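Local coordinates for transcriptional regulator, LacI family protein (Rhodococcus jostii, PDB 3K9C) that probably acts as a DNA-binding transcription factor of the LacI family, recognising regulatory DNA and carrying a periplasmic binding protein-like domain, at residues B[16-21]-B[57-62]; B[10-15]-B[41-46]; B[53-58]-B[74-79]. All blocks are in the same frame, centred on the assembly; numbering follows the deposited sequence.

All three contacts lie in the same lobe of the periplasmic binding protein-like fold, on one side of the centre of the chain, and are built around strands 13-20 and 42-49 and helix 55-63. Interaction 2 pairs the two strands, and interaction 1 packs the helix on the first of them. The centres of interactions 1 and 2 are about 15 Å apart, and the two touch through Val17 and Met45. Interaction 3, its centre about 8 Å from that of interaction 1, ties the first turn of the same helix to the loop after strand 67-73. Interactions 2 and 3 lie in series, centres about 22 Å apart, whereas 1 and 2 alternate. All three come within reach of the second subunit, interaction 2 with the most residues.

Interaction 1 (B[16-21]-B[57-62]); sequences GVVFEL and VAVQAL
Val18 and Leu62 make the tight part of this contact, with CG2 of Val18 only 3.5 Å from CD1 of Leu62, closer than usual for two methyl carbons. The same CG2 meets CG2 of Val59 at 4.1 Å, the two valine side chains crossing at about a right angle. CG1, anti to the backbone N of Val18 (chi1 -180°), has a longer contact with CB of Ala58, at 4.3 Å. The isobutyl group of Leu62 then reaches the strand backbone, where CD2 lies 3.6 Å from CA of Gly16. A CB at Gly16 would clash with CD1 of this leucine. In the alpha/beta layering of the lobe, helix 55-63 packs on the parallel part of the mixed sheet, its segment nearly antiparallel to strand 16-20 (163°), the axes of the two short segments coming within 8.9 Å. Val18 points toward the helix and Leu62 toward the strand, while Val17 and Phe19 point to the other side of the sheet, where helix 24-39 offers Ile33 to Val17 and Val30 to Phe19. Strand 42-49 also lines helix 55-63, Met45 touching Leu62, and Ser47 OG hydrogen-bonds Ala58 O. On the other flank of strand 13-20, Gly16 and Val18 share backbone hydrogen bonds with Ile71.

Interaction 2 (B[10-15]-B[41-46]); sequences ASSRLL and GYDVML
Leu14 and Leu15 pair in parallel with Asp43 and Val44, held by bonds of 2.9 to 3.0 Å from Asp43 N to Arg13 O, from Leu15 N to Asp43 O and from Met45 N to Leu15 O. Arg13, Leu15, Tyr42 and Val44 point to one face of the sheet. CG of Arg13 sits over one face of the tyrosine ring, while Arg13 CB comes within 3.2 Å of Tyr42 CE1. The arginine chain bends at chi3 (76°), and its guanidinium stands 79° from the ring plane. Tyr42 OH lies at the guanidinium edge, but the bond from Arg13 NE is weak and long (3.5 Å); the stronger partner of NE is Glu68, in a salt bridge. CG of Leu15 touches Tyr42 CD1 at 3.7 Å, and Leu252 of helix 240-255 packs on both residues. The strands belong to a beta-alpha-beta unit, helix 24-39 linking them and ending in a Schellman motif at Gly41, whose positive phi favours glycine. On the other face, CD1 of Leu14 leans against CB of Asp43 (3.7 Å). The carboxylate of Asp43 reaches beyond the pair: its OD1 forms a salt bridge with Arg64 of the second subunit, whose Glu65 packs on Leu14.

Interaction 3 (B[53-58]-B[74-79]); sequences RAEKVA and GTRFDT
Glu55, in the first turn of helix 55-63, reaches across to residues 75-77, where Thr75 forms an ST turn in the loop that follows strand 67-73 of this alpha/beta lobe. CB of Glu55 starts near the rim of Phe77, 4.2 Å from CE1. CG stands anti to the backbone N (chi1 172°) and approaches the same ring atom more closely, at 3.6 Å. The chain stays extended beyond CG, and CD comes to lie 3.9 Å above the plane of the Phe77 ring, offset toward the rim, with carboxylate and ring planes 36° apart. At the tip, the two oxygens take separate partners. OE1 uses its syn lone pair for Arg76 N, 3.0 Å away in a nearly straight bond (175°). OE2 receives the hydroxyl of Thr75 from above the carboxylate plane, with 2.7 Å between OE2 and OG1. An alanine in place of Glu55 would probably leave the amide of Arg76 and the hydroxyl of Thr75 without their carboxylate mate, and open a gap over one face of the Phe77 ring. The ring is also bounded by Lys56, whose CA sits at its edge, and Val59 packs on it from the next turn of the helix. Beyond the contact, Arg96 NH1 hydrogen-bonds the carbonyl oxygens of Thr75 and Phe77. Besides donating to Glu55, OG1 of Thr75 accepts the backbone N of Phe77 at 3.2 Å.

Interaction 1 (B[16-21]-B[57-62])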
loop_
_atom_site.group_PDB
_atom_site.type_symbol
_atom_site.label_atom_id
_atom_site.label_comp_id
_atom_site.label_asym_id
_atom_site.label_seq_id
_atom_site.Cartn_x
_atom_site.Cartn_y
_atom_site.Cartn_z
ATOM N N GLY B 16 5.922 -6.853 -19.887
ATOM C CA GLY B 16 5.012 -7.348 -18.875
ATOM C C GLY B 16 5.613 -7.282 -17.490
ATOM O O GLY B 16 6.779 -7.616 -17.297
ATOM N N VAL B 17 4.819 -6.847 -16.520
ATOM C CA VAL B 17 5.304 -6.759 -15.144
ATOM C C VAL B 17 4.336 -7.404 -14.148
ATOM O O VAL B 17 3.199 -6.967 -14.010
ATOM C CB VAL B 17 5.527 -5.281 -14.726
ATOM C CG1 VAL B 17 6.029 -5.211 -13.286
ATOM C CG2 VAL B 17 6.514 -4.619 -15.664
ATOM N N VAL B 18 4.785 -8.453 -13.466
ATOM C CA VAL B 18 3.960 -9.122 -12.458
ATOM C C VAL B 18 4.387 -8.561 -11.091
ATOM O O VAL B 18 5.581 -8.511 -10.790
ATOM C CB VAL B 18 4.186 -10.653 -12.505
ATOM C CG1 VAL B 18 3.330 -11.358 -11.463
ATOM C CG2 VAL B 18 3.836 -11.182 -13.900
ATOM N N PHE B 19 3.430 -8.128 -10.269
ATOM C CA PHE B 19 3.758 -7.562 -8.951
ATOM C C PHE B 19 2.651 -7.787 -7.923
ATOM O O PHE B 19 1.493 -8.012 -8.281
ATOM C CB PHE B 19 4.011 -6.053 -9.062
ATOM C CG PHE B 19 2.756 -5.240 -9.129
ATOM C CD1 PHE B 19 2.349 -4.479 -8.041
ATOM C CD2 PHE B 19 1.965 -5.254 -10.270
ATOM C CE1 PHE B 19 1.168 -3.740 -8.090
ATOM C CE2 PHE B 19 0.789 -4.526 -10.332
ATOM C CZ PHE B 19 0.389 -3.765 -9.242
ATOM N N GLU B 20 3.013 -7.703 -6.645
ATOM C CA GLU B 20 2.054 -7.892 -5.559
ATOM C C GLU B 20 1.297 -6.617 -5.215
ATOM O O GLU B 20 1.889 -5.622 -4.781
ATOM C CB GLU B 20 2.760 -8.392 -4.299
ATOM C CG GLU B 20 3.161 -9.844 -4.336
ATOM C CD GLU B 20 3.997 -10.241 -3.132
ATOM O OE1 GLU B 20 3.620 -9.887 -1.988
ATOM O OE2 GLU B 20 5.029 -10.910 -3.333
ATOM N N LEU B 21 -0.015 -6.659 -5.407
ATOM C CA LEU B 21 -0.872 -5.523 -5.100
ATOM C C LEU B 21 -0.698 -5.138 -3.621
ATOM O O LEU B 21 -0.600 -5.998 -2.746
ATOM C CB LEU B 21 -2.334 -5.888 -5.376
ATOM C CG LEU B 21 -3.273 -4.749 -5.778
ATOM C CD1 LEU B 21 -2.746 -4.080 -7.035
ATOM C CD2 LEU B 21 -4.681 -5.290 -6.021
ATOM N N VAL B 57 -2.050 -17.297 -12.210
ATOM C CA VAL B 57 -3.141 -16.682 -12.969
ATOM C C VAL B 57 -2.686 -15.355 -13.583
ATOM O O VAL B 57 -3.019 -15.028 -14.724
ATOM C CB VAL B 57 -4.364 -16.422 -12.056
ATOM C CG1 VAL B 57 -5.455 -15.682 -12.823
ATOM C CG2 VAL B 57 -4.894 -17.751 -11.511
ATOM N N ALA B 58 -1.915 -14.597 -12.817
ATOM C CA ALA B 58 -1.413 -13.314 -13.274
ATOM C C ALA B 58 -0.476 -13.482 -14.476
ATOM O O ALA B 58 -0.555 -12.717 -15.444
ATOM C CB ALA B 58 -0.688 -12.616 -12.142
ATOM N N VAL B 59 0.407 -14.474 -14.419
ATOM C CA VAL B 59 1.339 -14.680 -15.519
ATOM C C VAL B 59 0.617 -15.112 -16.792
ATOM O O VAL B 59 0.885 -14.565 -17.861
ATOM C CB VAL B 59 2.436 -15.720 -15.177
ATOM C CG1 VAL B 59 3.385 -15.878 -16.361
ATOM C CG2 VAL B 59 3.219 -15.274 -13.934
ATOM N N GLN B 60 -0.301 -16.070 -16.689
ATOM C CA GLN B 60 -1.034 -16.517 -17.873
ATOM C C GLN B 60 -1.723 -15.316 -18.504
ATOM O O GLN B 60 -1.853 -15.233 -19.723
ATOM C CB GLN B 60 -2.077 -17.574 -17.504
ATOM C CG GLN B 60 -1.507 -18.730 -16.714
ATOM C CD GLN B 60 -2.544 -19.777 -16.373
ATOM O OE1 GLN B 60 -3.732 -19.471 -16.225
ATOM N NE2 GLN B 60 -2.097 -21.025 -16.224
ATOM N N ALA B 61 -2.162 -14.386 -17.661
ATOM C CA ALA B 61 -2.823 -13.176 -18.132
ATOM C C ALA B 61 -1.883 -12.373 -19.034
ATOM O O ALA B 61 -2.308 -11.828 -20.053
ATOM C CB ALA B 61 -3.262 -12.327 -16.952
ATOM N N LEU B 62 -0.611 -12.290 -18.655
ATOM C CA LEU B 62 0.362 -11.563 -19.465
ATOM C C LEU B 62 0.571 -12.269 -20.796
ATOM O O LEU B 62 0.830 -11.628 -21.818
ATOM C CB LEU B 62 1.717 -11.468 -18.757
ATOM C CG LEU B 62 1.984 -10.306 -17.801
ATOM C CD1 LEU B 62 3.414 -10.406 -17.280
ATOM C CD2 LEU B 62 1.783 -8.982 -18.523
#

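Interaction 2 (B[10-15]-B[41-46])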
loop_
_atom_site.group_PDB
_atom_site.type_symbol
_atom_site.label_atom_id
_atom_site.label_comp_id
_atom_site.label_asym_id
_atom_site.label_seq_id
_atom_site.Cartn_x
_atom_site.Cartn_y
_atom_site.Cartn_z
ATOM N N ALA B 10 2.747 -2.067 -34.258
ATOM C CA ALA B 10 3.931 -2.704 -33.695
ATOM C C ALA B 10 4.837 -1.554 -33.271
ATOM O O ALA B 10 6.008 -1.746 -32.933
ATOM C CB ALA B 10 4.619 -3.565 -34.745
ATOM N N SER B 11 4.262 -0.353 -33.303
ATOM C CA SER B 11 4.953 0.876 -32.932
ATOM C C SER B 11 4.879 1.097 -31.422
ATOM O O SER B 11 5.434 2.067 -30.904
ATOM C CB SER B 11 4.316 2.067 -33.644
ATOM O OG SER B 11 2.983 2.253 -33.205
ATOM N N SER B 12 4.176 0.203 -30.728
ATOM C CA SER B 12 4.018 0.268 -29.273
ATOM C C SER B 12 4.439 -1.072 -28.675
ATOM O O SER B 12 3.666 -2.033 -28.681
ATOM C CB SER B 12 2.561 0.568 -28.903
ATOM O OG SER B 12 2.167 1.849 -29.369
ATOM N N ARG B 13 5.664 -1.122 -28.154
ATOM C CA ARG B 13 6.223 -2.344 -27.581
ATOM C C ARG B 13 5.916 -2.485 -26.088
ATOM O O ARG B 13 6.103 -1.546 -25.309
ATOM C CB ARG B 13 7.731 -2.369 -27.840
ATOM C CG ARG B 13 8.089 -1.891 -29.249
ATOM C CD ARG B 13 9.549 -2.131 -29.613
ATOM N NE ARG B 13 9.823 -3.532 -29.924
ATOM C CZ ARG B 13 9.237 -4.213 -30.907
ATOM N NH1 ARG B 13 8.336 -3.627 -31.685
ATOM N NH2 ARG B 13 9.557 -5.484 -31.115
ATOM N N LEU B 14 5.456 -3.675 -25.704
ATOM C CA LEU B 14 5.069 -3.959 -24.328
ATOM C C LEU B 14 6.021 -4.792 -23.493
ATOM O O LEU B 14 6.614 -5.758 -23.971
ATOM C CB LEU B 14 3.715 -4.677 -24.293
ATOM C CG LEU B 14 2.468 -4.052 -24.916
ATOM C CD1 LEU B 14 2.222 -2.676 -24.308
ATOM C CD2 LEU B 14 2.644 -3.963 -26.422
ATOM N N LEU B 15 6.146 -4.405 -22.229
ATOM C CA LEU B 15 6.949 -5.138 -21.264
ATOM C C LEU B 15 5.963 -5.559 -20.171
ATOM O O LEU B 15 5.238 -4.727 -19.618
ATOM C CB LEU B 15 8.050 -4.266 -20.667
ATOM C CG LEU B 15 9.303 -4.072 -21.525
ATOM C CD1 LEU B 15 10.395 -3.433 -20.671
ATOM C CD2 LEU B 15 9.779 -5.416 -22.057
ATOM N N GLY B 41 11.105 4.024 -24.653
ATOM C CA GLY B 41 10.087 3.872 -25.682
ATOM C C GLY B 41 9.217 2.634 -25.546
ATOM O O GLY B 41 8.702 2.117 -26.538
ATOM N N TYR B 42 9.047 2.155 -24.317
ATOM C CA TYR B 42 8.231 0.974 -24.063
ATOM C C TYR B 42 7.058 1.252 -23.141
ATOM O O TYR B 42 7.134 2.104 -22.257
ATOM C CB TYR B 42 9.080 -0.129 -23.439
ATOM C CG TYR B 42 9.827 -0.967 -24.431
ATOM C CD1 TYR B 42 9.364 -2.234 -24.782
ATOM C CD2 TYR B 42 11.002 -0.502 -25.024
ATOM C CE1 TYR B 42 10.052 -3.023 -25.694
ATOM C CE2 TYR B 42 11.697 -1.285 -25.947
ATOM C CZ TYR B 42 11.215 -2.543 -26.271
ATOM O OH TYR B 42 11.905 -3.335 -27.156
ATOM N N ASP B 43 5.969 0.526 -23.355
ATOM C CA ASP B 43 4.816 0.668 -22.495
ATOM C C ASP B 43 4.876 -0.498 -21.520
ATOM O O ASP B 43 5.592 -1.474 -21.738
ATOM C CB ASP B 43 3.513 0.623 -23.291
ATOM C CG ASP B 43 3.193 1.945 -23.958
ATOM O OD1 ASP B 43 3.286 2.992 -23.286
ATOM O OD2 ASP B 43 2.842 1.941 -25.154
ATOM N N VAL B 44 4.125 -0.400 -20.438
ATOM C CA VAL B 44 4.140 -1.460 -19.459
ATOM C C VAL B 44 2.755 -1.996 -19.221
ATOM O O VAL B 44 1.788 -1.239 -19.123
ATOM C CB VAL B 44 4.728 -0.973 -18.116
ATOM C CG1 VAL B 44 4.482 -2.014 -17.030
ATOM C CG2 VAL B 44 6.226 -0.729 -18.265
HETATM N N MSE B 45 2.665 -3.316 -19.145
HETATM C CA MSE B 45 1.400 -3.961 -18.864
HETATM C C MSE B 45 1.563 -4.653 -17.511
HETATM O O MSE B 45 2.380 -5.553 -17.366
HETATM C CB MSE B 45 1.066 -4.990 -19.940
HETATM C CG MSE B 45 -0.416 -5.237 -20.066
HETATM SE SE MSE B 45 -0.767 -7.082 -20.510
HETATM C CE MSE B 45 -1.703 -7.603 -18.887
ATOM N N LEU B 46 0.807 -4.198 -16.523
ATOM C CA LEU B 46 0.857 -4.781 -15.192
ATOM C C LEU B 46 -0.135 -5.924 -15.112
ATOM O O LEU B 46 -1.164 -5.908 -15.782
ATOM C CB LEU B 46 0.439 -3.759 -14.142
ATOM C CG LEU B 46 1.138 -2.412 -14.066
ATOM C CD1 LEU B 46 0.346 -1.497 -13.136
ATOM C CD2 LEU B 46 2.552 -2.614 -13.587
#

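Interaction 3 (B[53-58]-B[74-79])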
loop_
_atom_site.group_PDB
_atom_site.type_symbol
_atom_site.label_atom_id
_atom_site.label_comp_id
_atom_site.label_asym_id
_atom_site.label_seq_id
_atom_site.Cartn_x
_atom_site.Cartn_y
_atom_site.Cartn_z
ATOM N N ARG B 53 -5.898 -13.874 -6.342
ATOM C CA ARG B 53 -5.405 -13.977 -7.715
ATOM C C ARG B 53 -3.974 -14.490 -7.743
ATOM O O ARG B 53 -3.021 -13.710 -7.686
ATOM C CB ARG B 53 -5.503 -12.630 -8.448
ATOM C CG ARG B 53 -5.654 -12.823 -9.963
ATOM C CD ARG B 53 -5.988 -11.552 -10.729
ATOM N NE ARG B 53 -4.780 -10.914 -11.220
ATOM C CZ ARG B 53 -4.421 -10.838 -12.497
ATOM N NH1 ARG B 53 -5.184 -11.357 -13.445
ATOM N NH2 ARG B 53 -3.280 -10.256 -12.818
ATOM N N ALA B 54 -3.842 -15.810 -7.834
ATOM C CA ALA B 54 -2.538 -16.470 -7.850
ATOM C C ALA B 54 -1.579 -15.932 -8.900
ATOM O O ALA B 54 -1.992 -15.495 -9.984
ATOM C CB ALA B 54 -2.722 -17.975 -8.042
ATOM N N GLU B 55 -0.293 -15.966 -8.568
ATOM C CA GLU B 55 0.734 -15.494 -9.481
ATOM C C GLU B 55 0.683 -16.282 -10.783
ATOM O O GLU B 55 1.042 -15.771 -11.845
ATOM C CB GLU B 55 2.118 -15.614 -8.844
ATOM C CG GLU B 55 3.247 -15.326 -9.821
ATOM C CD GLU B 55 4.581 -15.157 -9.138
ATOM O OE1 GLU B 55 4.838 -15.898 -8.163
ATOM O OE2 GLU B 55 5.373 -14.292 -9.584
ATOM N N LYS B 56 0.234 -17.528 -10.698
ATOM C CA LYS B 56 0.108 -18.369 -11.880
ATOM C C LYS B 56 -0.951 -17.749 -12.803
ATOM O O LYS B 56 -0.774 -17.678 -14.020
ATOM C CB LYS B 56 -0.314 -19.784 -11.464
ATOM C CG LYS B 56 -0.335 -20.793 -12.597
ATOM C CD LYS B 56 -0.828 -22.160 -12.113
ATOM C CE LYS B 56 -2.307 -22.122 -11.726
ATOM N NZ LYS B 56 -2.798 -23.414 -11.135
ATOM N N VAL B 57 -2.050 -17.297 -12.210
ATOM C CA VAL B 57 -3.141 -16.682 -12.969
ATOM C C VAL B 57 -2.686 -15.355 -13.583
ATOM O O VAL B 57 -3.019 -15.028 -14.724
ATOM C CB VAL B 57 -4.364 -16.422 -12.056
ATOM C CG1 VAL B 57 -5.455 -15.682 -12.823
ATOM C CG2 VAL B 57 -4.894 -17.751 -11.511
ATOM N N ALA B 58 -1.915 -14.597 -12.817
ATOM C CA ALA B 58 -1.413 -13.314 -13.274
ATOM C C ALA B 58 -0.476 -13.482 -14.476
ATOM O O ALA B 58 -0.555 -12.717 -15.444
ATOM C CB ALA B 58 -0.688 -12.616 -12.142
ATOM N N GLY B 74 9.728 -10.202 -7.202
ATOM C CA GLY B 74 9.660 -11.114 -6.070
ATOM C C GLY B 74 8.835 -12.370 -6.305
ATOM O O GLY B 74 8.109 -12.813 -5.420
ATOM N N THR B 75 8.952 -12.952 -7.491
ATOM C CA THR B 75 8.203 -14.156 -7.839
ATOM C C THR B 75 8.500 -15.357 -6.936
ATOM O O THR B 75 9.599 -15.488 -6.395
ATOM C CB THR B 75 8.478 -14.566 -9.309
ATOM O OG1 THR B 75 7.655 -15.687 -9.659
ATOM C CG2 THR B 75 9.941 -14.937 -9.498
ATOM N N ARG B 76 7.511 -16.233 -6.791
ATOM C CA ARG B 76 7.650 -17.430 -5.968
ATOM C C ARG B 76 7.679 -18.693 -6.840
ATOM O O ARG B 76 7.637 -19.814 -6.326
ATOM C CB ARG B 76 6.493 -17.527 -4.962
ATOM C CG ARG B 76 6.260 -16.267 -4.137
ATOM C CD ARG B 76 7.486 -15.879 -3.335
ATOM N NE ARG B 76 7.662 -16.728 -2.162
ATOM C CZ ARG B 76 6.900 -16.665 -1.074
ATOM N NH1 ARG B 76 5.906 -15.785 -1.005
ATOM N NH2 ARG B 76 7.130 -17.484 -0.056
ATOM N N PHE B 77 7.742 -18.502 -8.155
ATOM C CA PHE B 77 7.793 -19.615 -9.100
ATOM C C PHE B 77 9.044 -20.450 -8.876
ATOM O O PHE B 77 10.121 -19.903 -8.637
ATOM C CB PHE B 77 7.833 -19.097 -10.542
ATOM C CG PHE B 77 6.489 -18.770 -11.121
ATOM C CD1 PHE B 77 5.324 -18.923 -10.371
ATOM C CD2 PHE B 77 6.385 -18.349 -12.445
ATOM C CE1 PHE B 77 4.080 -18.668 -10.928
ATOM C CE2 PHE B 77 5.137 -18.090 -13.018
ATOM C CZ PHE B 77 3.982 -18.253 -12.254
ATOM N N ASP B 78 8.906 -21.772 -8.957
ATOM C CA ASP B 78 10.063 -22.649 -8.802
ATOM C C ASP B 78 10.748 -22.794 -10.164
ATOM O O ASP B 78 10.306 -22.207 -11.156
ATOM C CB ASP B 78 9.656 -24.034 -8.268
ATOM C CG ASP B 78 8.628 -24.730 -9.145
ATOM O OD1 ASP B 78 8.761 -24.679 -10.390
ATOM O OD2 ASP B 78 7.690 -25.342 -8.587
ATOM N N THR B 79 11.824 -23.573 -10.200
ATOM C CA THR B 79 12.586 -23.794 -11.424
ATOM C C THR B 79 11.716 -24.189 -12.611
ATOM O O THR B 79 11.894 -23.684 -13.720
ATOM C CB THR B 79 13.646 -24.900 -11.222
ATOM O OG1 THR B 79 14.476 -24.569 -10.101
ATOM C CG2 THR B 79 14.512 -25.042 -12.467
#